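Local coordinates for ribose 5-phosphate isomerase (Giardia lamblia, PDB 3S5P), which probably interconverts ribose 5-phosphate and ribulose 5-phosphate in the pentose phosphate pathway, as an RpiB-type isomerase, at residues Leu35-Tyr48 / Pro134-Ser146. Residues are numbered along the deposited sequence; the frame is centred on the assembly and turned at random.
Sequences LRMFLQQRASAHGY and PEVAASILSRFLS
Y48 lays one face of its ring over L145: CD1 of L145 stands 3.7 Å from the ring centroid and 7° off the normal, a CH-pi contact. It closes one end of a helix pair, 35-45 against 134-146, on one side of the parallel five-stranded sheet (order 2-1-3-5-4) of this Rossmann-like alpha/beta fold of the RpiB/LacAB family. The axes of the two helical segments approach to 10.1 Å and cross at -45°, and the small A138 lies where the backbones come nearest, its CA 5.9 Å from that of L39. There CD2 of L39 rests on the backbone of A138, 3.6 Å from its CA, while CD2 of L141 meets CB of L39. Both leucines, with A43 and L145, also reach the strands of the sheet, L39 on F26, V85 and L127 and L141 on I83, which makes this the buried side of the pair. On the outer side R42 forms a two-pronged, end-on salt bridge with E135, its NH1 and NH2 each giving a hydrogen bond, to OE1 and OE2 respectively, both 3.0 Å long. The guanidinium and carboxylate planes are nearly coplanar, and both oxygens are met on their syn sides. The CB of E135 points away from the other helix, and a chain bent at chi2 (-61°) turns the carboxylate back to R42. CZ of F38 lies over the centre of one face of the guanidinium, while E135 meets its edge. The F38 ring also presents its edge to the first turn of helix 134-146, where CE2 lies 3.3 Å from the carbonyl O of P134.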
ATOM      1  N   LEU A  35     -10.071 -16.239   6.730  1.00 64.25           N
ATOM      2  CA  LEU A  35      -9.026 -16.015   5.728  1.00 59.21           C
ATOM      3  C   LEU A  35      -7.640 -16.392   6.257  1.00 56.28           C
ATOM      4  O   LEU A  35      -6.902 -17.098   5.588  1.00 53.45           O
ATOM      5  CB  LEU A  35      -9.071 -14.582   5.193  1.00 57.18           C
ATOM      6  CG  LEU A  35      -8.182 -14.316   3.980  1.00 54.18           C
ATOM      7  CD1 LEU A  35      -8.527 -15.251   2.797  1.00 53.89           C
ATOM      8  CD2 LEU A  35      -8.282 -12.861   3.591  1.00 52.58           C
ATOM      9  N   ARG A  36      -7.323 -15.966   7.480  1.00 57.56           N
ATOM     10  CA  ARG A  36      -5.994 -16.222   8.060  1.00 56.07           C
ATOM     11  C   ARG A  36      -5.662 -17.709   8.087  1.00 57.51           C
ATOM     12  O   ARG A  36      -4.601 -18.128   7.589  1.00 53.91           O
ATOM     13  CB  ARG A  36      -5.856 -15.646   9.469  1.00 57.33           C
ATOM     14  CG  ARG A  36      -4.392 -15.523   9.846  1.00 56.10           C
ATOM     15  CD  ARG A  36      -4.141 -15.163  11.283  1.00 57.12           C
ATOM     16  NE  ARG A  36      -4.449 -16.274  12.178  1.00 61.35           N
ATOM     17  CZ  ARG A  36      -5.409 -16.238  13.100  1.00 66.26           C
ATOM     18  NH1 ARG A  36      -5.620 -17.298  13.872  1.00 71.22           N
ATOM     19  NH2 ARG A  36      -6.161 -15.149  13.256  1.00 65.19           N
ATOM     20  N   MET A  37      -6.603 -18.477   8.647  1.00 61.74           N
ATOM     21  CA  MET A  37      -6.522 -19.932   8.772  1.00 65.67           C
ATOM     22  C   MET A  37      -6.417 -20.614   7.434  1.00 63.58           C
ATOM     23  O   MET A  37      -5.650 -21.565   7.257  1.00 64.30           O
ATOM     24  CB  MET A  37      -7.775 -20.470   9.474  1.00 71.87           C
ATOM     25  CG  MET A  37      -7.959 -19.938  10.855  1.00 76.94           C
ATOM     26  SD  MET A  37      -7.152 -21.041  11.999  1.00 88.67           S
ATOM     27  CE  MET A  37      -8.535 -22.135  12.366  1.00 89.78           C
ATOM     28  N   PHE A  38      -7.229 -20.132   6.506  1.00 61.89           N
ATOM     29  CA  PHE A  38      -7.243 -20.641   5.156  1.00 60.51           C
ATOM     30  C   PHE A  38      -5.852 -20.431   4.503  1.00 56.42           C
ATOM     31  O   PHE A  38      -5.263 -21.378   3.981  1.00 56.83           O
ATOM     32  CB  PHE A  38      -8.385 -19.954   4.398  1.00 60.10           C
ATOM     33  CG  PHE A  38      -8.374 -20.196   2.935  1.00 58.60           C
ATOM     34  CD1 PHE A  38      -8.941 -21.351   2.407  1.00 61.05           C
ATOM     35  CD2 PHE A  38      -7.809 -19.258   2.073  1.00 52.66           C
ATOM     36  CE1 PHE A  38      -8.932 -21.585   1.050  1.00 59.16           C
ATOM     37  CE2 PHE A  38      -7.799 -19.475   0.708  1.00 52.10           C
ATOM     38  CZ  PHE A  38      -8.355 -20.642   0.191  1.00 55.23           C
ATOM     39  N   LEU A  39      -5.322 -19.207   4.571  1.00 53.27           N
ATOM     40  CA  LEU A  39      -3.980 -18.887   4.039  1.00 49.76           C
ATOM     41  C   LEU A  39      -2.885 -19.659   4.774  1.00 50.64           C
ATOM     42  O   LEU A  39      -1.903 -20.088   4.158  1.00 48.81           O
ATOM     43  CB  LEU A  39      -3.685 -17.374   4.105  1.00 47.13           C
ATOM     44  CG  LEU A  39      -4.652 -16.447   3.364  1.00 45.68           C
ATOM     45  CD1 LEU A  39      -4.361 -15.018   3.720  1.00 42.98           C
ATOM     46  CD2 LEU A  39      -4.524 -16.659   1.873  1.00 44.03           C
ATOM     47  N   GLN A  40      -3.067 -19.841   6.081  1.00 53.60           N
ATOM     48  CA  GLN A  40      -2.155 -20.702   6.877  1.00 56.49           C
ATOM     49  C   GLN A  40      -2.092 -22.137   6.349  1.00 59.01           C
ATOM     50  O   GLN A  40      -0.990 -22.653   6.108  1.00 59.08           O
ATOM     51  CB  GLN A  40      -2.520 -20.706   8.363  1.00 58.89           C
ATOM     52  CG  GLN A  40      -2.029 -19.476   9.114  1.00 57.66           C
ATOM     53  CD  GLN A  40      -2.677 -19.311  10.486  1.00 60.48           C
ATOM     54  OE1 GLN A  40      -2.643 -18.224  11.075  1.00 58.55           O
ATOM     55  NE2 GLN A  40      -3.266 -20.391  11.004  1.00 61.94           N
ATOM     56  N   GLN A  41      -3.258 -22.756   6.143  1.00 61.76           N
ATOM     57  CA  GLN A  41      -3.330 -24.109   5.574  1.00 65.24           C
ATOM     58  C   GLN A  41      -2.597 -24.183   4.238  1.00 62.64           C
ATOM     59  O   GLN A  41      -1.756 -25.054   4.040  1.00 63.95           O
ATOM     60  CB  GLN A  41      -4.784 -24.575   5.415  1.00 68.44           C
ATOM     61  N   ARG A  42      -2.909 -23.245   3.341  1.00 62.05           N
ATOM     62  CA  ARG A  42      -2.295 -23.181   2.008  1.00 62.45           C
ATOM     63  C   ARG A  42      -0.767 -23.056   2.059  1.00 60.97           C
ATOM     64  O   ARG A  42      -0.064 -23.722   1.305  1.00 62.26           O
ATOM     65  CB  ARG A  42      -2.882 -22.026   1.177  1.00 61.31           C
ATOM     66  CG  ARG A  42      -4.318 -22.234   0.705  1.00 64.99           C
ATOM     67  CD  ARG A  42      -4.431 -23.348  -0.333  1.00 66.92           C
ATOM     68  NE  ARG A  42      -5.820 -23.630  -0.704  1.00 72.23           N
ATOM     69  CZ  ARG A  42      -6.492 -23.028  -1.690  1.00 73.80           C
ATOM     70  NH1 ARG A  42      -5.910 -22.086  -2.418  1.00 71.86           N
ATOM     71  NH2 ARG A  42      -7.755 -23.363  -1.951  1.00 77.55           N
ATOM     72  N   ALA A  43      -0.258 -22.195   2.935  1.00 59.31           N
ATOM     73  CA  ALA A  43       1.190 -22.068   3.096  1.00 59.44           C
ATOM     74  C   ALA A  43       1.838 -23.331   3.691  1.00 62.17           C
ATOM     75  O   ALA A  43       2.929 -23.706   3.273  1.00 63.96           O
ATOM     76  CB  ALA A  43       1.545 -20.826   3.905  1.00 56.18           C
ATOM     77  N   SER A  44       1.164 -23.989   4.641  1.00 64.53           N
ATOM     78  CA  SER A  44       1.655 -25.263   5.208  1.00 68.65           C
ATOM     79  C   SER A  44       1.855 -26.307   4.136  1.00 71.32           C
ATOM     80  O   SER A  44       2.875 -27.012   4.123  1.00 73.52           O
ATOM     81  CB  SER A  44       0.687 -25.866   6.239  1.00 71.10           C
ATOM     82  OG  SER A  44       0.655 -25.135   7.445  1.00 72.45           O
ATOM     83  N   ALA A  45       0.862 -26.415   3.254  1.00 71.87           N
ATOM     84  CA  ALA A  45       0.820 -27.491   2.258  1.00 75.66           C
ATOM     85  C   ALA A  45       1.812 -27.247   1.113  1.00 76.33           C
ATOM     86  O   ALA A  45       2.126 -28.172   0.345  1.00 79.93           O
ATOM     87  CB  ALA A  45      -0.609 -27.694   1.725  1.00 76.23           C
ATOM     88  N   HIS A  46       2.311 -26.012   1.013  1.00 73.15           N
ATOM     89  CA  HIS A  46       3.340 -25.686   0.038  1.00 74.59           C
ATOM     90  C   HIS A  46       4.700 -25.591   0.696  1.00 74.66           C
ATOM     91  O   HIS A  46       5.636 -25.005   0.141  1.00 75.62           O
ATOM     92  CB  HIS A  46       2.974 -24.435  -0.775  1.00 72.85           C
ATOM     93  CG  HIS A  46       1.785 -24.647  -1.667  1.00 76.79           C
ATOM     94  ND1 HIS A  46       0.580 -23.999  -1.478  1.00 76.98           N
ATOM     95  CD2 HIS A  46       1.600 -25.484  -2.718  1.00 81.70           C
ATOM     96  CE1 HIS A  46      -0.282 -24.402  -2.394  1.00 81.01           C
ATOM     97  NE2 HIS A  46       0.310 -25.307  -3.155  1.00 84.44           N
ATOM     98  N   GLY A  47       4.804 -26.180   1.886  1.00 74.77           N
ATOM     99  CA  GLY A  47       6.096 -26.426   2.526  1.00 75.74           C
ATOM    100  C   GLY A  47       6.619 -25.339   3.437  1.00 72.02           C
ATOM    101  O   GLY A  47       7.702 -25.481   3.964  1.00 74.03           O
ATOM    102  N   TYR A  48       5.859 -24.258   3.633  1.00 67.97           N
ATOM    103  CA  TYR A  48       6.326 -23.125   4.472  1.00 64.95           C
ATOM    104  C   TYR A  48       6.189 -23.426   5.970  1.00 65.31           C
ATOM    105  O   TYR A  48       5.325 -24.198   6.385  1.00 66.83           O
ATOM    106  CB  TYR A  48       5.636 -21.797   4.099  1.00 60.70           C
ATOM    107  CG  TYR A  48       5.916 -21.370   2.672  1.00 61.12           C
ATOM    108  CD1 TYR A  48       7.084 -20.676   2.341  1.00 58.93           C
ATOM    109  CD2 TYR A  48       5.021 -21.695   1.636  1.00 61.55           C
ATOM    110  CE1 TYR A  48       7.349 -20.322   1.027  1.00 60.09           C
ATOM    111  CE2 TYR A  48       5.279 -21.330   0.324  1.00 60.61           C
ATOM    112  CZ  TYR A  48       6.441 -20.653   0.028  1.00 61.28           C
ATOM    113  OH  TYR A  48       6.686 -20.302  -1.274  1.00 64.74           O
ATOM    114  N   PRO A 134     -10.937 -15.152  -1.196  1.00 39.94           N
ATOM    115  CA  PRO A 134      -9.973 -16.096  -0.645  1.00 40.00           C
ATOM    116  C   PRO A 134      -8.972 -16.688  -1.667  1.00 39.12           C
ATOM    117  O   PRO A 134      -7.820 -16.889  -1.329  1.00 37.89           O
ATOM    118  CB  PRO A 134     -10.847 -17.215  -0.036  1.00 41.77           C
ATOM    119  CG  PRO A 134     -12.249 -16.672  -0.006  1.00 43.04           C
ATOM    120  CD  PRO A 134     -12.343 -15.583  -1.021  1.00 41.38           C
ATOM    121  N   GLU A 135      -9.406 -16.959  -2.894  1.00 39.63           N
ATOM    122  CA  GLU A 135      -8.519 -17.589  -3.874  1.00 39.69           C
ATOM    123  C   GLU A 135      -7.524 -16.586  -4.430  1.00 37.59           C
ATOM    124  O   GLU A 135      -6.385 -16.923  -4.663  1.00 37.98           O
ATOM    125  CB  GLU A 135      -9.284 -18.328  -4.991  1.00 40.00           C
ATOM    126  CG  GLU A 135     -10.045 -19.578  -4.525  1.00 44.06           C
ATOM    127  CD  GLU A 135      -9.165 -20.677  -3.930  1.00 46.32           C
ATOM    128  OE1 GLU A 135      -7.940 -20.648  -4.076  1.00 46.40           O
ATOM    129  OE2 GLU A 135      -9.705 -21.604  -3.307  1.00 51.63           O
ATOM    130  N   VAL A 136      -7.951 -15.348  -4.605  1.00 37.04           N
ATOM    131  CA  VAL A 136      -7.037 -14.279  -5.025  1.00 35.12           C
ATOM    132  C   VAL A 136      -6.041 -13.964  -3.913  1.00 34.82           C
ATOM    133  O   VAL A 136      -4.867 -13.720  -4.183  1.00 35.31           O
ATOM    134  CB  VAL A 136      -7.818 -13.007  -5.475  1.00 35.38           C
ATOM    135  CG1 VAL A 136      -6.902 -11.809  -5.722  1.00 31.29           C
ATOM    136  CG2 VAL A 136      -8.612 -13.298  -6.720  1.00 33.86           C
ATOM    137  N   ALA A 137      -6.498 -13.978  -2.663  1.00 35.51           N
ATOM    138  CA  ALA A 137      -5.630 -13.730  -1.532  1.00 35.09           C
ATOM    139  C   ALA A 137      -4.563 -14.830  -1.444  1.00 35.91           C
ATOM    140  O   ALA A 137      -3.406 -14.552  -1.161  1.00 35.05           O
ATOM    141  CB  ALA A 137      -6.447 -13.668  -0.241  1.00 36.52           C
ATOM    142  N   ALA A 138      -4.956 -16.084  -1.677  1.00 37.18           N
ATOM    143  CA  ALA A 138      -3.984 -17.192  -1.656  1.00 38.02           C
ATOM    144  C   ALA A 138      -2.987 -17.088  -2.805  1.00 37.46           C
ATOM    145  O   ALA A 138      -1.829 -17.445  -2.658  1.00 37.76           O
ATOM    146  CB  ALA A 138      -4.699 -18.566  -1.669  1.00 39.50           C
ATOM    147  N   SER A 139      -3.408 -16.594  -3.962  1.00 38.38           N
ATOM    148  CA  SER A 139      -2.442 -16.573  -5.087  1.00 38.92           C
ATOM    149  C   SER A 139      -1.498 -15.390  -4.980  1.00 37.28           C
ATOM    150  O   SER A 139      -0.390 -15.469  -5.469  1.00 38.85           O
ATOM    151  CB  SER A 139      -3.115 -16.688  -6.461  1.00 40.20           C
ATOM    152  OG  SER A 139      -3.663 -15.474  -6.887  1.00 40.10           O
ATOM    153  N   ILE A 140      -1.928 -14.334  -4.280  1.00 36.49           N
ATOM    154  CA  ILE A 140      -1.097 -13.176  -3.909  1.00 34.97           C
ATOM    155  C   ILE A 140      -0.033 -13.596  -2.902  1.00 36.00           C
ATOM    156  O   ILE A 140       1.179 -13.299  -3.077  1.00 35.91           O
ATOM    157  CB  ILE A 140      -1.975 -12.017  -3.314  1.00 34.42           C
ATOM    158  CG1 ILE A 140      -2.872 -11.404  -4.407  1.00 34.18           C
ATOM    159  CG2 ILE A 140      -1.114 -10.914  -2.723  1.00 33.15           C
ATOM    160  CD1 ILE A 140      -3.903 -10.427  -3.881  1.00 30.73           C
ATOM    161  N   LEU A 141      -0.486 -14.278  -1.848  1.00 36.22           N
ATOM    162  CA  LEU A 141       0.381 -14.829  -0.850  1.00 37.56           C
ATOM    163  C   LEU A 141       1.431 -15.740  -1.494  1.00 39.35           C
ATOM    164  O   LEU A 141       2.621 -15.649  -1.200  1.00 39.28           O
ATOM    165  CB  LEU A 141      -0.437 -15.655   0.165  1.00 38.54           C
ATOM    166  CG  LEU A 141       0.441 -16.419   1.169  1.00 40.08           C
ATOM    167  CD1 LEU A 141       1.261 -15.451   2.058  1.00 37.50           C
ATOM    168  CD2 LEU A 141      -0.334 -17.422   2.022  1.00 42.28           C
ATOM    169  N   SER A 142       0.976 -16.686  -2.316  1.00 41.07           N
ATOM    170  CA  SER A 142       1.914 -17.638  -2.921  1.00 42.54           C
ATOM    171  C   SER A 142       2.989 -16.924  -3.773  1.00 42.05           C
ATOM    172  O   SER A 142       4.165 -17.304  -3.762  1.00 43.56           O
ATOM    173  CB  SER A 142       1.149 -18.705  -3.714  1.00 43.71           C
ATOM    174  OG  SER A 142       1.819 -19.018  -4.911  1.00 45.34           O
ATOM    175  N   ARG A 143       2.604 -15.884  -4.502  1.00 40.65           N
ATOM    176  CA  ARG A 143       3.581 -15.111  -5.291  1.00 40.22           C
ATOM    177  C   ARG A 143       4.485 -14.259  -4.385  1.00 39.47           C
ATOM    178  O   ARG A 143       5.692 -14.166  -4.610  1.00 39.65           O
ATOM    179  CB  ARG A 143       2.883 -14.258  -6.340  1.00 40.09           C
ATOM    180  CG  ARG A 143       3.806 -13.399  -7.180  1.00 41.84           C
ATOM    181  CD  ARG A 143       4.671 -14.222  -8.109  1.00 46.43           C
ATOM    182  NE  ARG A 143       3.821 -15.193  -8.765  1.00 51.89           N
ATOM    183  CZ  ARG A 143       3.154 -14.972  -9.892  1.00 56.39           C
ATOM    184  NH1 ARG A 143       3.250 -13.798 -10.543  1.00 55.43           N
ATOM    185  NH2 ARG A 143       2.406 -15.947 -10.382  1.00 56.81           N
ATOM    186  N   PHE A 144       3.912 -13.693  -3.327  1.00 38.36           N
ATOM    187  CA  PHE A 144       4.697 -12.960  -2.317  1.00 37.76           C
ATOM    188  C   PHE A 144       5.790 -13.874  -1.693  1.00 39.31           C
ATOM    189  O   PHE A 144       6.939 -13.456  -1.498  1.00 39.09           O
ATOM    190  CB  PHE A 144       3.746 -12.389  -1.240  1.00 36.05           C
ATOM    191  CG  PHE A 144       4.406 -11.473  -0.231  1.00 35.72           C
ATOM    192  CD1 PHE A 144       4.505 -10.102  -0.463  1.00 33.77           C
ATOM    193  CD2 PHE A 144       4.866 -11.968   0.993  1.00 36.81           C
ATOM    194  CE1 PHE A 144       5.068  -9.235   0.478  1.00 32.52           C
ATOM    195  CE2 PHE A 144       5.446 -11.083   1.956  1.00 37.15           C
ATOM    196  CZ  PHE A 144       5.546  -9.716   1.676  1.00 31.53           C
ATOM    197  N   LEU A 145       5.447 -15.131  -1.403  1.00 40.99           N
ATOM    198  CA  LEU A 145       6.374 -15.996  -0.650  1.00 42.37           C
ATOM    199  C   LEU A 145       7.474 -16.573  -1.532  1.00 44.19           C
ATOM    200  O   LEU A 145       8.552 -16.932  -1.041  1.00 45.56           O
ATOM    201  CB  LEU A 145       5.610 -17.106   0.080  1.00 43.17           C
ATOM    202  CG  LEU A 145       4.637 -16.745   1.218  1.00 41.70           C
ATOM    203  CD1 LEU A 145       4.064 -18.050   1.837  1.00 40.04           C
ATOM    204  CD2 LEU A 145       5.238 -15.838   2.320  1.00 36.65           C
ATOM    205  N   SER A 146       7.214 -16.655  -2.837  1.00 44.46           N
ATOM    206  CA  SER A 146       8.181 -17.296  -3.734  1.00 46.44           C
ATOM    207  C   SER A 146       9.007 -16.319  -4.563  1.00 46.76           C
ATOM    208  O   SER A 146       9.842 -16.745  -5.344  1.00 49.50           O
ATOM    209  CB  SER A 146       7.487 -18.295  -4.658  1.00 47.21           C
ATOM    210  OG  SER A 146       6.609 -17.641  -5.559  1.00 47.11           O
TER